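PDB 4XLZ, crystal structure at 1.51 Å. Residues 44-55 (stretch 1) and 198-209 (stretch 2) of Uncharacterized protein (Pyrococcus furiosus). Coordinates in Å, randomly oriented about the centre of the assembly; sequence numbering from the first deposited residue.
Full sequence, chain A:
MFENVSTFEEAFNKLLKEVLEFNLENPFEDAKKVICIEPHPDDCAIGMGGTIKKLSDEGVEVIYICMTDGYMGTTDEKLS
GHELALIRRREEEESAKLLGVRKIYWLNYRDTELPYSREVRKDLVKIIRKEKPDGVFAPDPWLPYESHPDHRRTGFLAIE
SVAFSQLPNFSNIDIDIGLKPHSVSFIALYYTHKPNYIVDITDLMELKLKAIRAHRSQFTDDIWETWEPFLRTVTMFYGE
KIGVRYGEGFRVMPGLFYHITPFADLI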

# COMPACT_ATOMS: atom_id res chain seq x y z
N CYS A 44 13.55 13.60 22.11
CA CYS A 44 14.59 14.66 22.10
C CYS A 44 15.16 14.84 23.54
O CYS A 44 16.39 14.94 23.63
CB CYS A 44 13.97 16.00 21.62
SG CYS A 44 13.71 15.95 19.83
N ALA A 45 14.24 14.87 24.51
CA ALA A 45 14.76 15.07 25.89
C ALA A 45 15.62 13.88 26.28
O ALA A 45 16.70 14.08 26.89
CB ALA A 45 13.61 15.17 26.89
N ILE A 46 15.16 12.66 25.97
CA ILE A 46 15.99 11.46 26.37
C ILE A 46 17.26 11.38 25.63
O ILE A 46 18.36 11.14 26.20
CB ILE A 46 15.15 10.19 26.29
CG1 ILE A 46 13.92 10.20 27.19
CG2 ILE A 46 16.05 8.89 26.43
CD1 ILE A 46 12.88 9.12 26.86
N GLY A 47 17.19 11.52 24.28
CA GLY A 47 18.42 11.32 23.51
C GLY A 47 19.43 12.44 23.64
O GLY A 47 20.65 12.22 23.53
N MSE A 48 18.95 13.70 23.81
CA MSE A 48 19.87 14.82 23.67
C MSE A 48 19.46 16.05 24.44
O MSE A 48 19.80 17.13 24.07
CB MSE A 48 20.18 15.21 22.16
CG MSE A 48 18.91 15.53 21.35
SE MSE A 48 19.35 16.17 19.59
CE MSE A 48 20.40 17.74 20.06
N GLY A 49 18.68 15.83 25.50
CA GLY A 49 18.16 16.98 26.28
C GLY A 49 19.28 17.92 26.84
O GLY A 49 19.11 19.16 26.79
N GLY A 50 20.38 17.36 27.32
CA GLY A 50 21.50 18.26 27.72
C GLY A 50 22.07 19.15 26.68
O GLY A 50 22.28 20.37 26.84
N THR A 51 22.27 18.59 25.44
CA THR A 51 22.71 19.35 24.37
C THR A 51 21.70 20.40 23.86
O THR A 51 22.11 21.45 23.48
CB THR A 51 23.14 18.38 23.19
OG1 THR A 51 24.14 17.47 23.66
CG2 THR A 51 23.63 19.10 21.96
N ILE A 52 20.42 20.03 23.88
CA ILE A 52 19.41 21.01 23.50
C ILE A 52 19.48 22.23 24.50
O ILE A 52 19.39 23.35 24.01
CB ILE A 52 18.00 20.35 23.61
CG1 ILE A 52 17.84 19.39 22.38
CG2 ILE A 52 16.94 21.38 23.54
CD1 ILE A 52 16.68 18.42 22.59
N LYS A 53 19.64 21.93 25.78
CA LYS A 53 19.77 23.11 26.73
C LYS A 53 21.06 23.88 26.48
O LYS A 53 20.99 25.11 26.43
CB LYS A 53 19.72 22.55 28.12
CG LYS A 53 19.91 23.77 29.25
CD LYS A 53 18.68 24.65 29.25
CE LYS A 53 18.63 25.91 30.32
NZ LYS A 53 17.11 26.34 30.02
N LYS A 54 22.20 23.25 26.15
CA LYS A 54 23.42 23.98 25.81
C LYS A 54 23.22 24.82 24.64
O LYS A 54 23.63 25.99 24.50
CB LYS A 54 24.59 23.05 25.57
CG LYS A 54 25.15 22.45 26.87
CD LYS A 54 26.52 21.70 26.51
CE LYS A 54 27.68 21.60 27.62
NZ LYS A 54 27.16 21.69 29.03
N LEU A 55 22.57 24.21 23.62
CA LEU A 55 22.37 25.00 22.41
C LEU A 55 21.44 26.18 22.67
O LEU A 55 21.76 27.33 22.24
CB LEU A 55 21.68 24.04 21.31
CG LEU A 55 22.65 23.07 20.61
CD1 LEU A 55 21.77 21.97 19.89
CD2 LEU A 55 23.68 23.59 19.65
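Stretch 2 (198-209) IVDITDLMELKL

Residues 198-209 pass over the helix formed by residues 44-55 in three parts: a strand (198-200), a turn, and a helix that runs from 205 past the end of the stretch, with Leu 204 at its N-cap position. The N-to-C direction of the strand makes an angle of 64° with that of helix 44-55, and the axes approach to 8.9 Å. The second helix runs obliquely back across the first at 129°, with a closest axial approach of 8.7 Å. Its backbone comes nearest at Gly 49, whose CA lies 5.4 Å from CA of Lys 208; at the strand, CA of Thr 51 and CA of Val 199 are 6.8 Å apart.

Helix 44-55 is kinked where the N atoms of Gly 50 and Thr 51 lack a bond to the preceding turn. The principal polar contact lies just before this kink. Lys 208, its side chain extended with all four chi angles t, sits as a knob among Ala 45, Gly 47, Gly 49 and Gly 50, and its NZ donates a hydrogen bond to Ile 46 O (2.8 Å).

Nonpolar packing covers the following turns. The bare CA of Gly 50 lies 3.8 Å from Ile 201 CG2; a CB there would clash with this methyl. Val 199 points toward the helix, its CB 3.5 Å from Thr 51 OG1. Leu 204 packs against the stems of both lysines, its CD1 3.5 Å from Lys 54 CG and 4.3 Å from Lys 53 CG, its CD2 4.1 Å from the latter, while Leu 207 CD2 adds a contact of 3.6 Å to Lys 53 CG.

Lys 54 combines both kinds of interaction: its CD lies 3.6 Å from Val 199 CG1, while its NZ donates to a water (NZ to water O 2.8 Å) that also accepts a weak hydrogen bond from Asp 203 N (N to the same O 3.1 Å).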

# COMPACT_ATOMS: atom_id res chain seq x y z
N ILE A 198 31.16 13.84 21.28
CA ILE A 198 30.43 13.70 22.55
C ILE A 198 30.37 15.07 23.25
O ILE A 198 31.38 15.82 23.26
CB ILE A 198 31.23 12.81 23.56
CG1 ILE A 198 31.69 11.54 22.95
CG2 ILE A 198 30.45 12.68 24.91
CD1 ILE A 198 30.52 10.67 22.58
N VAL A 199 29.18 15.42 23.73
CA VAL A 199 28.99 16.70 24.42
C VAL A 199 28.98 16.34 25.93
O VAL A 199 28.25 15.42 26.38
CB VAL A 199 27.66 17.27 24.06
CG1 VAL A 199 27.30 18.55 24.90
CG2 VAL A 199 27.66 17.65 22.52
N ASP A 200 29.83 17.10 26.71
CA ASP A 200 29.79 16.86 28.18
C ASP A 200 28.56 17.50 28.78
O ASP A 200 28.37 18.72 28.59
CB ASP A 200 31.09 17.52 28.74
CG ASP A 200 31.17 17.35 30.26
OD1 ASP A 200 30.35 16.74 30.89
OD2 ASP A 200 32.19 17.93 30.79
N ILE A 201 27.68 16.72 29.39
CA ILE A 201 26.50 17.22 30.01
C ILE A 201 26.48 17.03 31.54
O ILE A 201 25.38 17.10 32.15
CB ILE A 201 25.15 16.63 29.44
CG1 ILE A 201 25.15 15.16 29.59
CG2 ILE A 201 25.07 17.02 27.89
CD1 ILE A 201 23.73 14.61 29.68
N THR A 202 27.68 16.82 32.08
CA THR A 202 27.80 16.49 33.54
C THR A 202 27.02 17.51 34.38
O THR A 202 26.21 17.16 35.27
CB THR A 202 29.26 16.44 33.89
OG1 THR A 202 29.87 15.36 33.23
CG2 THR A 202 29.33 16.14 35.43
N ASP A 203 27.19 18.78 34.09
CA ASP A 203 26.49 19.75 35.00
C ASP A 203 25.03 20.02 34.67
O ASP A 203 24.31 20.71 35.41
CB ASP A 203 27.24 21.10 34.92
CG ASP A 203 28.64 21.01 35.61
OD1 ASP A 203 28.86 20.09 36.49
OD2 ASP A 203 29.47 21.84 35.18
N LEU A 204 24.55 19.45 33.54
CA LEU A 204 23.14 19.54 33.18
C LEU A 204 22.39 18.27 33.33
O LEU A 204 21.21 18.19 32.97
CB LEU A 204 23.08 19.92 31.67
CG LEU A 204 23.55 21.35 31.42
CD1 LEU A 204 23.62 21.63 29.91
CD2 LEU A 204 22.56 22.34 32.10
N MSE A 205 22.96 17.25 34.00
CA MSE A 205 22.29 16.00 34.11
C MSE A 205 20.99 16.13 34.88
O MSE A 205 19.94 15.51 34.55
CB MSE A 205 23.25 14.96 34.75
CG MSE A 205 22.62 13.60 34.88
SE MSE A 205 22.21 12.80 33.12
CE MSE A 205 22.24 10.91 33.75
N GLU A 206 20.98 16.82 36.05
CA GLU A 206 19.75 16.83 36.76
C GLU A 206 18.62 17.59 36.01
O GLU A 206 17.50 17.18 36.14
CB GLU A 206 20.02 17.58 38.16
CG GLU A 206 20.95 16.66 39.10
CD GLU A 206 20.40 15.22 39.40
OE1 GLU A 206 21.16 14.33 39.10
OE2 GLU A 206 19.22 14.99 39.85
N LEU A 207 18.98 18.64 35.29
CA LEU A 207 17.99 19.36 34.43
C LEU A 207 17.47 18.35 33.33
O LEU A 207 16.23 18.32 33.12
CB LEU A 207 18.62 20.57 33.81
CG LEU A 207 17.61 21.32 32.87
CD1 LEU A 207 16.28 21.68 33.64
CD2 LEU A 207 18.26 22.53 32.16
N LYS A 208 18.39 17.65 32.69
CA LYS A 208 17.95 16.64 31.67
C LYS A 208 16.99 15.70 32.31
O LYS A 208 15.89 15.38 31.76
CB LYS A 208 19.18 15.87 31.18
CG LYS A 208 18.71 14.71 30.23
CD LYS A 208 19.95 14.14 29.60
CE LYS A 208 19.37 12.98 28.68
NZ LYS A 208 20.32 12.61 27.64
N LEU A 209 17.29 15.10 33.48
CA LEU A 209 16.37 14.17 34.02
C LEU A 209 15.02 14.78 34.44
O LEU A 209 13.98 14.14 34.34
CB LEU A 209 16.98 13.45 35.32
CG LEU A 209 18.25 12.72 34.95
CD1 LEU A 209 18.81 12.13 36.32
CD2 LEU A 209 17.91 11.41 34.18
O HOH W 1 27.40 20.47 31.53